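Local coordinates for SVS_variant_AS1 (Streptomyces sp. CWA1, PDB 6TJA), which is an engineered ancestral form of a terpene cyclase, spiroviolene synthase, which probably converts geranylgeranyl diphosphate into the diterpene spiroviolene with release of diphosphate, at residues I13-L17 against R269-L274; W82-F86 against H153-L157; Y178-R182 against A225-D229; L183-E189 against E218-M222. All coordinates share one frame; numbering follows the deposited sequence.

Interaction 1: I13-L17 against R269-L274; sequences IYCPL and RDRILL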
loop_
_atom_site.group_PDB
_atom_site.type_symbol
_atom_site.label_atom_id
_atom_site.label_comp_id
_atom_site.label_asym_id
_atom_site.label_seq_id
_atom_site.Cartn_x
_atom_site.Cartn_y
_atom_site.Cartn_z
ATOM N N ILE A 13 24.087 7.872 -21.008
ATOM C CA ILE A 13 22.643 7.961 -20.645
ATOM C C ILE A 13 21.987 9.100 -21.438
ATOM O O ILE A 13 22.572 10.218 -21.445
ATOM C CB ILE A 13 22.504 8.174 -19.128
ATOM C CG1 ILE A 13 23.242 7.077 -18.358
ATOM C CG2 ILE A 13 21.033 8.271 -18.725
ATOM C CD1 ILE A 13 23.328 7.326 -16.865
ATOM N N TYR A 14 20.842 8.829 -22.089
ATOM C CA TYR A 14 19.905 9.844 -22.648
ATOM C C TYR A 14 19.153 10.481 -21.470
ATOM O O TYR A 14 18.412 9.780 -20.782
ATOM C CB TYR A 14 18.920 9.226 -23.656
ATOM C CG TYR A 14 18.016 10.238 -24.316
ATOM C CD1 TYR A 14 18.559 11.294 -25.027
ATOM C CD2 TYR A 14 16.630 10.196 -24.191
ATOM C CE1 TYR A 14 17.762 12.265 -25.616
ATOM C CE2 TYR A 14 15.816 11.171 -24.766
ATOM C CZ TYR A 14 16.387 12.207 -25.488
ATOM O OH TYR A 14 15.651 13.200 -26.086
ATOM N N CYS A 15 19.396 11.749 -21.161
ATOM C CA CYS A 15 18.682 12.431 -20.052
ATOM C C CYS A 15 18.682 13.939 -20.249
ATOM O O CYS A 15 19.320 14.666 -19.479
ATOM C CB CYS A 15 19.279 12.110 -18.692
ATOM S SG CYS A 15 18.086 12.381 -17.353
ATOM N N PRO A 16 17.919 14.403 -21.212
ATOM C CA PRO A 16 17.844 15.830 -21.468
ATOM C C PRO A 16 16.882 16.501 -20.511
ATOM O O PRO A 16 15.917 17.024 -20.938
ATOM C CB PRO A 16 17.334 15.880 -22.888
ATOM C CG PRO A 16 16.513 14.665 -23.010
ATOM C CD PRO A 16 17.156 13.624 -22.190
ATOM N N LEU A 17 17.186 16.474 -19.236
ATOM C CA LEU A 17 16.370 17.045 -18.216
ATOM C C LEU A 17 17.182 18.004 -17.347
ATOM O O LEU A 17 18.367 17.972 -17.318
ATOM C CB LEU A 17 15.770 15.935 -17.372
ATOM C CG LEU A 17 14.406 15.309 -17.637
ATOM C CD1 LEU A 17 14.090 15.149 -19.081
ATOM C CD2 LEU A 17 14.255 13.975 -16.976
ATOM N N ARG A 269 14.374 1.568 -22.091
ATOM C CA ARG A 269 14.450 2.620 -21.037
ATOM C C ARG A 269 14.248 3.971 -21.724
ATOM O O ARG A 269 13.433 4.785 -21.247
ATOM C CB ARG A 269 15.776 2.478 -20.269
ATOM C CG ARG A 269 16.076 3.565 -19.244
ATOM C CD ARG A 269 16.741 4.734 -19.921
ATOM N NE ARG A 269 17.162 5.799 -19.017
ATOM C CZ ARG A 269 17.402 7.041 -19.407
ATOM N NH1 ARG A 269 17.255 7.379 -20.677
ATOM N NH2 ARG A 269 17.781 7.946 -18.525
ATOM N N ASP A 270 14.921 4.161 -22.855
ATOM C CA ASP A 270 14.830 5.390 -23.669
ATOM C C ASP A 270 13.401 5.542 -24.219
ATOM O O ASP A 270 12.873 6.656 -24.210
ATOM C CB ASP A 270 15.886 5.364 -24.767
ATOM C CG ASP A 270 17.306 5.649 -24.305
ATOM O OD1 ASP A 270 17.522 5.908 -23.103
ATOM O OD2 ASP A 270 18.187 5.578 -25.162
ATOM N N ARG A 271 12.770 4.453 -24.641
ATOM C CA ARG A 271 11.378 4.508 -25.131
ATOM C C ARG A 271 10.491 5.053 -23.996
ATOM O O ARG A 271 9.650 5.920 -24.266
ATOM C CB ARG A 271 10.973 3.131 -25.663
ATOM C CG ARG A 271 9.501 3.070 -26.030
ATOM C CD ARG A 271 8.978 1.718 -26.457
ATOM N NE ARG A 271 9.761 1.059 -27.493
ATOM C CZ ARG A 271 9.246 0.270 -28.434
ATOM N NH1 ARG A 271 7.948 0.136 -28.551
ATOM N NH2 ARG A 271 10.030 -0.338 -29.295
ATOM N N ILE A 272 10.682 4.591 -22.755
ATOM C CA ILE A 272 9.842 5.006 -21.597
ATOM C C ILE A 272 10.117 6.488 -21.294
ATOM O O ILE A 272 9.147 7.222 -21.053
ATOM C CB ILE A 272 10.070 4.107 -20.371
ATOM C CG1 ILE A 272 9.670 2.662 -20.647
ATOM C CG2 ILE A 272 9.323 4.645 -19.167
ATOM C CD1 ILE A 272 10.152 1.682 -19.590
ATOM N N LEU A 273 11.370 6.941 -21.349
ATOM C CA LEU A 273 11.670 8.376 -21.092
ATOM C C LEU A 273 11.029 9.254 -22.176
ATOM O O LEU A 273 10.471 10.270 -21.822
ATOM C CB LEU A 273 13.175 8.609 -21.011
ATOM C CG LEU A 273 13.559 10.039 -20.653
ATOM C CD1 LEU A 273 12.816 10.509 -19.407
ATOM C CD2 LEU A 273 15.049 10.118 -20.447
ATOM N N LEU A 274 11.047 8.842 -23.437
ATOM C CA LEU A 274 10.368 9.580 -24.543
ATOM C C LEU A 274 8.855 9.684 -24.296
ATOM O O LEU A 274 8.282 10.763 -24.524
ATOM C CB LEU A 274 10.640 8.872 -25.871
ATOM C CG LEU A 274 11.479 9.664 -26.872
ATOM C CD1 LEU A 274 12.723 10.275 -26.234
ATOM C CD2 LEU A 274 11.874 8.767 -28.026
HETATM O O HOH W 1 20.311 6.146 -21.962
#
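The carbonyl oxygen of Y14 is gripped by the end of the R269 side chain, and this bond is the tight centre of the contact. NH1 of R269 lies 2.7 Å from Y14 O, in the carbonyl plane on a lone pair. NH2 approaches the same oxygen at 3.0 Å, tilted from that plane. Arginine suits the place because two of its N-H groups converge on one acceptor while others serve acidic neighbours: NH1 also forms a salt bridge with D270 OD1, and NE does so with D227. The side chain bends at chi2 (-86°) to bring its flat group across to the loop, where I13 CG2 lies 3.3 Å from NH2. Next to the guanidinium, L273 CD2 lies 3.4 Å from Y14 O and packs beside the Y14 ring. A water joins Y14 N to D270 OD1, so both backbone polar groups of Y14 are tied to the helix, and D270 OD2 bonds to S337. Beyond the polar cluster the Y14 and L274 side chains cross at about a right angle, CE2 standing 3.5 Å from CD1, while P16 CD sits over the centre of one ring face. The packing thins toward the rest of the loop. The exposed P16, at the centre of an inverse gamma turn, brings its CD only to 4.4 Å from L273 CD2, and L17 CD2 is no closer to L273 CD1 than 4.5 Å. The N-terminal loop thus runs along helix 258-283, with I13 touching helix 211-231 at R230, and C15 and L17 packing on helix 289-309.

Interaction 2: W82-F86 against H153-L157; sequences WLFAF and HRAWL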
loop_
_atom_site.group_PDB
_atom_site.type_symbol
_atom_site.label_atom_id
_atom_site.label_comp_id
_atom_site.label_asym_id
_atom_site.label_seq_id
_atom_site.Cartn_x
_atom_site.Cartn_y
_atom_site.Cartn_z
ATOM N N TRP A 82 18.033 6.129 5.280
ATOM C CA TRP A 82 17.302 5.008 5.906
ATOM C C TRP A 82 17.044 3.935 4.864
ATOM O O TRP A 82 17.313 2.790 5.151
ATOM C CB TRP A 82 15.986 5.483 6.504
ATOM C CG TRP A 82 15.319 4.398 7.275
ATOM C CD1 TRP A 82 15.491 4.079 8.593
ATOM C CD2 TRP A 82 14.384 3.458 6.747
ATOM N NE1 TRP A 82 14.687 3.030 8.929
ATOM C CE2 TRP A 82 14.021 2.608 7.808
ATOM C CE3 TRP A 82 13.814 3.260 5.489
ATOM C CZ2 TRP A 82 13.103 1.578 7.633
ATOM C CZ3 TRP A 82 12.935 2.219 5.316
ATOM C CH2 TRP A 82 12.575 1.399 6.376
ATOM N N LEU A 83 16.522 4.328 3.708
ATOM C CA LEU A 83 16.153 3.406 2.620
ATOM C C LEU A 83 17.397 2.655 2.165
ATOM O O LEU A 83 17.312 1.426 2.059
ATOM C CB LEU A 83 15.514 4.174 1.463
ATOM C CG LEU A 83 15.173 3.348 0.219
ATOM C CD1 LEU A 83 13.861 2.603 0.394
ATOM C CD2 LEU A 83 15.115 4.268 -0.982
ATOM N N PHE A 84 18.503 3.339 1.889
ATOM C CA PHE A 84 19.737 2.652 1.417
ATOM C C PHE A 84 20.184 1.655 2.494
ATOM O O PHE A 84 20.510 0.506 2.182
ATOM C CB PHE A 84 20.840 3.640 1.023
ATOM C CG PHE A 84 20.604 4.347 -0.286
ATOM C CD1 PHE A 84 20.065 3.679 -1.379
ATOM C CD2 PHE A 84 20.915 5.691 -0.426
ATOM C CE1 PHE A 84 19.849 4.342 -2.576
ATOM C CE2 PHE A 84 20.715 6.351 -1.632
ATOM C CZ PHE A 84 20.183 5.674 -2.704
ATOM N N ALA A 85 20.139 2.079 3.752
ATOM C CA ALA A 85 20.592 1.279 4.904
ATOM C C ALA A 85 19.667 0.055 5.077
ATOM O O ALA A 85 20.171 -1.087 5.218
ATOM C CB ALA A 85 20.630 2.158 6.118
ATOM N N PHE A 86 18.353 0.251 5.040
ATOM C CA PHE A 86 17.368 -0.848 5.205
ATOM C C PHE A 86 17.475 -1.802 4.007
ATOM O O PHE A 86 17.500 -3.032 4.180
ATOM C CB PHE A 86 15.960 -0.276 5.388
ATOM C CG PHE A 86 14.907 -1.313 5.670
ATOM C CD1 PHE A 86 14.530 -1.597 6.975
ATOM C CD2 PHE A 86 14.280 -1.987 4.631
ATOM C CE1 PHE A 86 13.551 -2.542 7.232
ATOM C CE2 PHE A 86 13.307 -2.938 4.896
ATOM C CZ PHE A 86 12.961 -3.227 6.194
ATOM N N HIS A 153 5.260 3.750 0.530
ATOM C CA HIS A 153 6.101 2.931 1.351
ATOM C C HIS A 153 5.681 1.467 1.377
ATOM O O HIS A 153 6.488 0.615 1.240
ATOM C CB HIS A 153 6.133 3.508 2.744
ATOM C CG HIS A 153 7.216 2.983 3.616
ATOM N ND1 HIS A 153 7.069 1.859 4.384
ATOM C CD2 HIS A 153 8.429 3.483 3.920
ATOM C CE1 HIS A 153 8.151 1.677 5.102
ATOM N NE2 HIS A 153 8.988 2.650 4.841
ATOM N N ARG A 154 4.402 1.205 1.549
ATOM C CA ARG A 154 3.933 -0.144 1.525
ATOM C C ARG A 154 4.100 -0.700 0.124
ATOM O O ARG A 154 4.398 -1.823 -0.019
ATOM C CB ARG A 154 2.486 -0.311 1.992
ATOM C CG ARG A 154 2.070 -1.773 1.961
ATOM C CD ARG A 154 0.874 -2.219 2.763
ATOM N NE ARG A 154 0.021 -1.125 3.013
ATOM C CZ ARG A 154 -0.337 -0.655 4.178
ATOM N NH1 ARG A 154 -0.034 -1.220 5.296
ATOM N NH2 ARG A 154 -1.094 0.377 4.170
ATOM N N ALA A 155 3.929 0.127 -0.886
ATOM C CA ALA A 155 4.061 -0.324 -2.291
ATOM C C ALA A 155 5.497 -0.824 -2.521
ATOM O O ALA A 155 5.640 -1.930 -3.065
ATOM C CB ALA A 155 3.649 0.768 -3.242
ATOM N N TRP A 156 6.505 -0.083 -2.021
ATOM C CA TRP A 156 7.936 -0.454 -2.141
ATOM C C TRP A 156 8.212 -1.769 -1.395
ATOM O O TRP A 156 8.881 -2.676 -1.979
ATOM C CB TRP A 156 8.830 0.695 -1.668
ATOM C CG TRP A 156 10.171 0.242 -1.188
ATOM C CD1 TRP A 156 11.156 -0.329 -1.932
ATOM C CD2 TRP A 156 10.677 0.324 0.156
ATOM N NE1 TRP A 156 12.218 -0.646 -1.144
ATOM C CE2 TRP A 156 11.964 -0.242 0.141
ATOM C CE3 TRP A 156 10.161 0.791 1.364
ATOM C CZ2 TRP A 156 12.750 -0.329 1.284
ATOM C CZ3 TRP A 156 10.931 0.689 2.495
ATOM C CH2 TRP A 156 12.194 0.109 2.454
ATOM N N LEU A 157 7.717 -1.912 -0.163
ATOM C CA LEU A 157 7.889 -3.158 0.615
ATOM C C LEU A 157 7.276 -4.353 -0.130
ATOM O O LEU A 157 7.956 -5.368 -0.134
ATOM C CB LEU A 157 7.323 -3.009 2.022
ATOM C CG LEU A 157 8.085 -2.045 2.934
ATOM C CD1 LEU A 157 7.320 -1.827 4.231
ATOM C CD2 LEU A 157 9.485 -2.550 3.218
#
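W82, L83 and F86 meet W156 in a buried, aromatic-rich helix-to-helix contact inside the all-helical class I terpene cyclase fold. Helices 70-91 and 143-169 run nearly parallel here, at 22°, but their axes stay 13.7 Å apart, so large side chains must bridge the gap. W156 fills most of it. Its six-membered ring receives L83 CD1 in a CH-pi contact, the methyl carbon 3.5 Å from the ring centroid; L83 is an engineered residue. L157 CD2, from the same helix as W156, covers the opposite face, and the indole is thereby sandwiched between two leucine methyls. W82 reaches the far end of this indole, with CZ3 3.6 Å from W156 CH2, and its CG lies opposite the backbone N (chi1 -173°), which throws the long ring system toward the neighbouring helix. F86 CD2 approaches the same CH2 atom at 3.7 Å, its ring plane turned 68° from that of W156. H153 NE2 stands 4.0 Å from W82 CZ3. W82 NE1 bonds to F126 O, and H153 ND1 to Q111. Carbon-rich ring and methyl surfaces, with the H153 imidazole oblique to W82, therefore meet across the gap, a chemistry of dispersion forces and polarisable pi faces, like that with which terpene cyclases commonly line the cavity for a hydrocarbon chain and its cations.

Interaction 3: Y178-R182 against A225-D229; sequences YLAMR and ALDND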
loop_
_atom_site.group_PDB
_atom_site.type_symbol
_atom_site.label_atom_id
_atom_site.label_comp_id
_atom_site.label_asym_id
_atom_site.label_seq_id
_atom_site.Cartn_x
_atom_site.Cartn_y
_atom_site.Cartn_z
ATOM N N TYR A 178 9.073 -8.400 -14.169
ATOM C CA TYR A 178 10.276 -7.675 -13.717
ATOM C C TYR A 178 9.990 -6.166 -13.630
ATOM O O TYR A 178 10.407 -5.553 -12.611
ATOM C CB TYR A 178 11.511 -7.912 -14.579
ATOM C CG TYR A 178 12.656 -7.125 -14.033
ATOM C CD1 TYR A 178 13.069 -5.955 -14.649
ATOM C CD2 TYR A 178 13.223 -7.458 -12.818
ATOM C CE1 TYR A 178 14.065 -5.166 -14.099
ATOM C CE2 TYR A 178 14.228 -6.683 -12.252
ATOM C CZ TYR A 178 14.624 -5.514 -12.881
ATOM O OH TYR A 178 15.595 -4.720 -12.353
ATOM N N LEU A 179 9.384 -5.582 -14.660
ATOM C CA LEU A 179 9.106 -4.121 -14.710
ATOM C C LEU A 179 8.043 -3.798 -13.659
ATOM O O LEU A 179 8.229 -2.817 -12.911
ATOM C CB LEU A 179 8.655 -3.726 -16.113
ATOM C CG LEU A 179 9.714 -3.894 -17.196
ATOM C CD1 LEU A 179 9.147 -3.511 -18.545
ATOM C CD2 LEU A 179 10.963 -3.073 -16.890
ATOM N N ALA A 180 7.005 -4.629 -13.548
ATOM C CA ALA A 180 5.978 -4.454 -12.490
ATOM C C ALA A 180 6.651 -4.484 -11.110
ATOM O O ALA A 180 6.371 -3.608 -10.278
ATOM C CB ALA A 180 4.896 -5.502 -12.615
ATOM N N MET A 181 7.534 -5.453 -10.878
ATOM C CA MET A 181 8.152 -5.708 -9.560
ATOM C C MET A 181 9.099 -4.549 -9.215
ATOM O O MET A 181 9.033 -3.992 -8.105
ATOM C CB MET A 181 8.944 -7.017 -9.608
ATOM C CG MET A 181 9.627 -7.349 -8.343
ATOM S SD MET A 181 10.769 -8.720 -8.466
ATOM C CE MET A 181 12.127 -7.970 -9.346
ATOM N N ARG A 182 9.952 -4.211 -10.157
ATOM C CA ARG A 182 11.061 -3.259 -10.000
ATOM C C ARG A 182 10.508 -1.833 -9.885
ATOM O O ARG A 182 11.139 -0.997 -9.228
ATOM C CB ARG A 182 11.994 -3.495 -11.186
ATOM C CG ARG A 182 13.292 -2.720 -11.125
ATOM C CD ARG A 182 14.179 -3.206 -9.998
ATOM N NE ARG A 182 15.416 -2.446 -10.076
ATOM C CZ ARG A 182 16.172 -2.140 -9.040
ATOM N NH1 ARG A 182 15.818 -2.506 -7.821
ATOM N NH2 ARG A 182 17.264 -1.432 -9.238
ATOM N N ALA A 225 14.584 3.502 -11.813
ATOM C CA ALA A 225 14.826 2.068 -11.536
ATOM C C ALA A 225 15.814 1.488 -12.556
ATOM O O ALA A 225 16.724 0.790 -12.170
ATOM C CB ALA A 225 13.529 1.299 -11.570
ATOM N N LEU A 226 15.595 1.711 -13.836
ATOM C CA LEU A 226 16.418 1.110 -14.920
ATOM C C LEU A 226 17.765 1.837 -14.966
ATOM O O LEU A 226 18.774 1.207 -15.298
ATOM C CB LEU A 226 15.647 1.223 -16.240
ATOM C CG LEU A 226 14.386 0.374 -16.368
ATOM C CD1 LEU A 226 13.745 0.624 -17.715
ATOM C CD2 LEU A 226 14.676 -1.099 -16.202
ATOM N N ASP A 227 17.794 3.128 -14.633
ATOM C CA ASP A 227 19.081 3.841 -14.425
ATOM C C ASP A 227 19.801 3.176 -13.245
ATOM O O ASP A 227 21.006 2.942 -13.366
ATOM C CB ASP A 227 18.876 5.361 -14.352
ATOM C CG ASP A 227 18.535 5.947 -15.714
ATOM O OD1 ASP A 227 18.597 5.191 -16.714
ATOM O OD2 ASP A 227 18.165 7.116 -15.773
ATOM N N ASN A 228 19.098 2.805 -12.173
ATOM C CA ASN A 228 19.736 2.099 -11.029
ATOM C C ASN A 228 20.218 0.702 -11.482
ATOM O O ASN A 228 21.334 0.336 -11.087
ATOM C CB ASN A 228 18.874 2.110 -9.761
ATOM C CG ASN A 228 18.794 3.489 -9.128
ATOM O OD1 ASN A 228 19.714 4.288 -9.270
ATOM N ND2 ASN A 228 17.689 3.797 -8.463
ATOM N N ASP A 229 19.496 -0.044 -12.333
ATOM C CA ASP A 229 20.013 -1.363 -12.805
ATOM C C ASP A 229 21.329 -1.143 -13.573
ATOM O O ASP A 229 22.204 -2.019 -13.525
ATOM C CB ASP A 229 19.015 -2.120 -13.677
ATOM C CG ASP A 229 17.854 -2.746 -12.942
ATOM O OD1 ASP A 229 17.747 -2.526 -11.713
ATOM O OD2 ASP A 229 17.092 -3.496 -13.612
#
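Helix 211-231 carries, from N228 to S232, the start of a sequence fitting the NSE motif by which class I terpene cyclases bind magnesium, and D229, the second residue of this motif-like sequence, meets Y178 and R182 of helix 175-185. D229 OD1 receives both NE and NH2 of R182 in a salt bridge. NH2 lies 2.7 Å and NE 2.8 Å from that oxygen, though each bond is weak because the N-H groups point well aside from it (121°). The guanidinium and carboxylate planes are turned only 19° apart, and the two side chains slide past each other in opposite directions. A bend at chi2 carries the arginine's end over to the aspartate. D229 OD2 accepts a hydrogen bond from I246 N; it also faces Y178 OH, at a modelled 2.3 Å that makes the detail doubtful. Tyrosine suits this position because its rigid ring, with R182 CB over one face, projects a hydroxyl toward the carboxylate. R182 occupies a place consistent with the diphosphate-sensing arginine of related bacterial cyclases, where S185 would fall at the linker and A186 at the effector position of the effector triad. Small A225 lets the arginine pass, its CB 4.1 Å from R182 CG, and L179 CD2 packs at 4.3 Å on L226 CD2. The directions of the two short segments lie 100° apart. Helix 246-254 covers Y178 and L226, helix 289-309 lies against D227, and helix 143-169 backs M181.

Interaction 4: L183-E189 against E218-M222; sequences LLSAGGE and EMAIM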
loop_
_atom_site.group_PDB
_atom_site.type_symbol
_atom_site.label_atom_id
_atom_site.label_comp_id
_atom_site.label_asym_id
_atom_site.label_seq_id
_atom_site.Cartn_x
_atom_site.Cartn_y
_atom_site.Cartn_z
ATOM N N LEU A 183 9.364 -1.567 -10.497
ATOM C CA LEU A 183 8.633 -0.297 -10.324
ATOM C C LEU A 183 8.488 -0.064 -8.819
ATOM O O LEU A 183 8.605 1.064 -8.382
ATOM C CB LEU A 183 7.290 -0.456 -11.028
ATOM C CG LEU A 183 6.382 0.765 -11.196
ATOM C CD1 LEU A 183 7.039 1.890 -12.001
ATOM C CD2 LEU A 183 5.108 0.298 -11.902
ATOM N N LEU A 184 8.296 -1.133 -8.062
ATOM C CA LEU A 184 8.079 -1.075 -6.602
ATOM C C LEU A 184 9.397 -1.236 -5.826
ATOM O O LEU A 184 9.615 -0.457 -4.882
ATOM C CB LEU A 184 7.064 -2.171 -6.275
ATOM C CG LEU A 184 5.674 -1.999 -6.886
ATOM C CD1 LEU A 184 4.724 -3.045 -6.319
ATOM C CD2 LEU A 184 5.127 -0.585 -6.616
ATOM N N SER A 185 10.194 -2.273 -6.136
ATOM C CA SER A 185 11.290 -2.797 -5.276
ATOM C C SER A 185 12.488 -1.844 -5.263
ATOM O O SER A 185 13.288 -1.899 -4.311
ATOM C CB SER A 185 11.719 -4.153 -5.710
ATOM O OG SER A 185 12.274 -4.106 -7.009
ATOM N N ALA A 186 12.627 -0.998 -6.276
ATOM C CA ALA A 186 13.765 -0.047 -6.366
ATOM C C ALA A 186 13.547 1.188 -5.486
ATOM O O ALA A 186 14.478 1.925 -5.402
ATOM C CB ALA A 186 14.053 0.343 -7.801
ATOM N N GLY A 187 12.403 1.387 -4.820
ATOM C CA GLY A 187 12.225 2.467 -3.821
ATOM C C GLY A 187 11.826 3.846 -4.373
ATOM O O GLY A 187 11.874 4.855 -3.588
ATOM N N GLY A 188 11.381 3.897 -5.631
ATOM C CA GLY A 188 11.015 5.125 -6.347
ATOM C C GLY A 188 9.679 5.678 -5.877
ATOM O O GLY A 188 9.520 6.894 -5.948
ATOM N N GLU A 189 8.729 4.828 -5.471
ATOM C CA GLU A 189 7.396 5.310 -5.035
ATOM C C GLU A 189 7.558 6.227 -3.835
ATOM O O GLU A 189 7.122 7.367 -3.904
ATOM C CB GLU A 189 6.410 4.179 -4.757
ATOM C CG GLU A 189 5.876 3.566 -6.033
ATOM C CD GLU A 189 4.835 4.355 -6.811
ATOM O OE1 GLU A 189 4.490 5.475 -6.414
ATOM O OE2 GLU A 189 4.356 3.818 -7.821
ATOM N N GLU A 218 4.817 6.936 -12.469
ATOM C CA GLU A 218 5.298 5.564 -12.742
ATOM C C GLU A 218 6.468 5.635 -13.734
ATOM O O GLU A 218 7.472 4.964 -13.500
ATOM C CB GLU A 218 4.125 4.708 -13.183
ATOM C CG GLU A 218 3.220 4.294 -12.037
ATOM C CD GLU A 218 2.427 3.033 -12.321
ATOM O OE1 GLU A 218 2.419 2.611 -13.502
ATOM O OE2 GLU A 218 1.812 2.470 -11.372
ATOM N N MET A 219 6.384 6.486 -14.754
ATOM C CA MET A 219 7.418 6.534 -15.805
ATOM C C MET A 219 8.692 7.075 -15.183
ATOM O O MET A 219 9.793 6.507 -15.454
ATOM C CB MET A 219 6.960 7.373 -16.999
ATOM C CG MET A 219 5.998 6.554 -17.844
ATOM S SD MET A 219 5.620 7.141 -19.472
ATOM C CE MET A 219 4.299 8.287 -19.068
ATOM N N ALA A 220 8.560 8.115 -14.367
ATOM C CA ALA A 220 9.721 8.707 -13.689
ATOM C C ALA A 220 10.391 7.603 -12.877
ATOM O O ALA A 220 11.638 7.495 -12.909
ATOM C CB ALA A 220 9.291 9.866 -12.840
ATOM N N ILE A 221 9.579 6.819 -12.158
ATOM C CA ILE A 221 10.052 5.746 -11.239
ATOM C C ILE A 221 10.738 4.653 -12.057
ATOM O O ILE A 221 11.805 4.211 -11.642
ATOM C CB ILE A 221 8.898 5.224 -10.376
ATOM C CG1 ILE A 221 8.504 6.275 -9.347
ATOM C CG2 ILE A 221 9.227 3.899 -9.699
ATOM C CD1 ILE A 221 7.209 5.945 -8.643
ATOM N N MET A 222 10.174 4.287 -13.202
ATOM C CA MET A 222 10.654 3.172 -14.040
ATOM C C MET A 222 11.981 3.570 -14.677
ATOM O O MET A 222 12.865 2.726 -14.738
ATOM C CB MET A 222 9.634 2.801 -15.114
ATOM C CG MET A 222 9.944 1.460 -15.805
ATOM S SD MET A 222 9.761 0.019 -14.696
ATOM C CE MET A 222 8.032 -0.281 -14.982
HETATM O O HOH W 2 3.059 1.797 -9.087
#
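I221 drives its two branches into the bend between helices 175-185 and 188-192, crossing both L183 and E189 at about a right angle. Its CG2 branch presses on L183, 3.2 Å from the carbonyl O and 3.8 Å from CD1. The longer branch runs past G188 to E189, where I221 CD1 reaches 3.4 Å from E189 CD of the carboxylate. A beta-branched residue suits this spot because one side chain serves both arms of the bend, and glycine at G188 allows backbone and isoleucine to come so close. A chi1 of -171° turns L183 CG from the backbone N and spreads its methyls along helix 211-231. L183 CD1 lies 3.8 Å from M222 CE and also meets the backbone O of E218, while CD2 rests against the E218 carboxylate. M222 bends at chi2 and chi3 to bring its methyl back over the leucine. The two acids, E189 OE2 and E218 OE2, stand 4.6 Å apart, joined by a water that donates to both at 2.7 Å. Their like charge is probably offset by R214, which forms a salt bridge with E189, and by R112 of the second subunit, which pairs with E218. G187 takes the positive phi that glycine tolerates easily and stands at the N-cap position of helix 188-192. Such a broken helix resembles the effector region of bacterial class I terpene cyclases, R182 by its spacing probably corresponding to the diphosphate sensor, and a bound PEG beside L183 is consistent with a nearby pocket.

All four contacts are buried, interaction 4 nearest the chain centre and interaction 1 the most peripheral, with an exposed P16. Interactions 3 and 4 hold the same pair, helices 175-185 and 211-231, one around D229 at the start of the motif-like sequence and the other at the helix break. Interaction 2 lies on the far side of that break, its W156 packing against L184 and G187 of interaction 4. Interaction 2 is aromatic and aliphatic, whereas interaction 3 centres on a salt bridge and interaction 4 mixes methyl packing with a water-linked acid pair. Interaction 1 ties the N-terminal loop to helix 258-283 through a backbone carbonyl; its R269 joins D227. The second subunit touches interactions 2, 3 and 4.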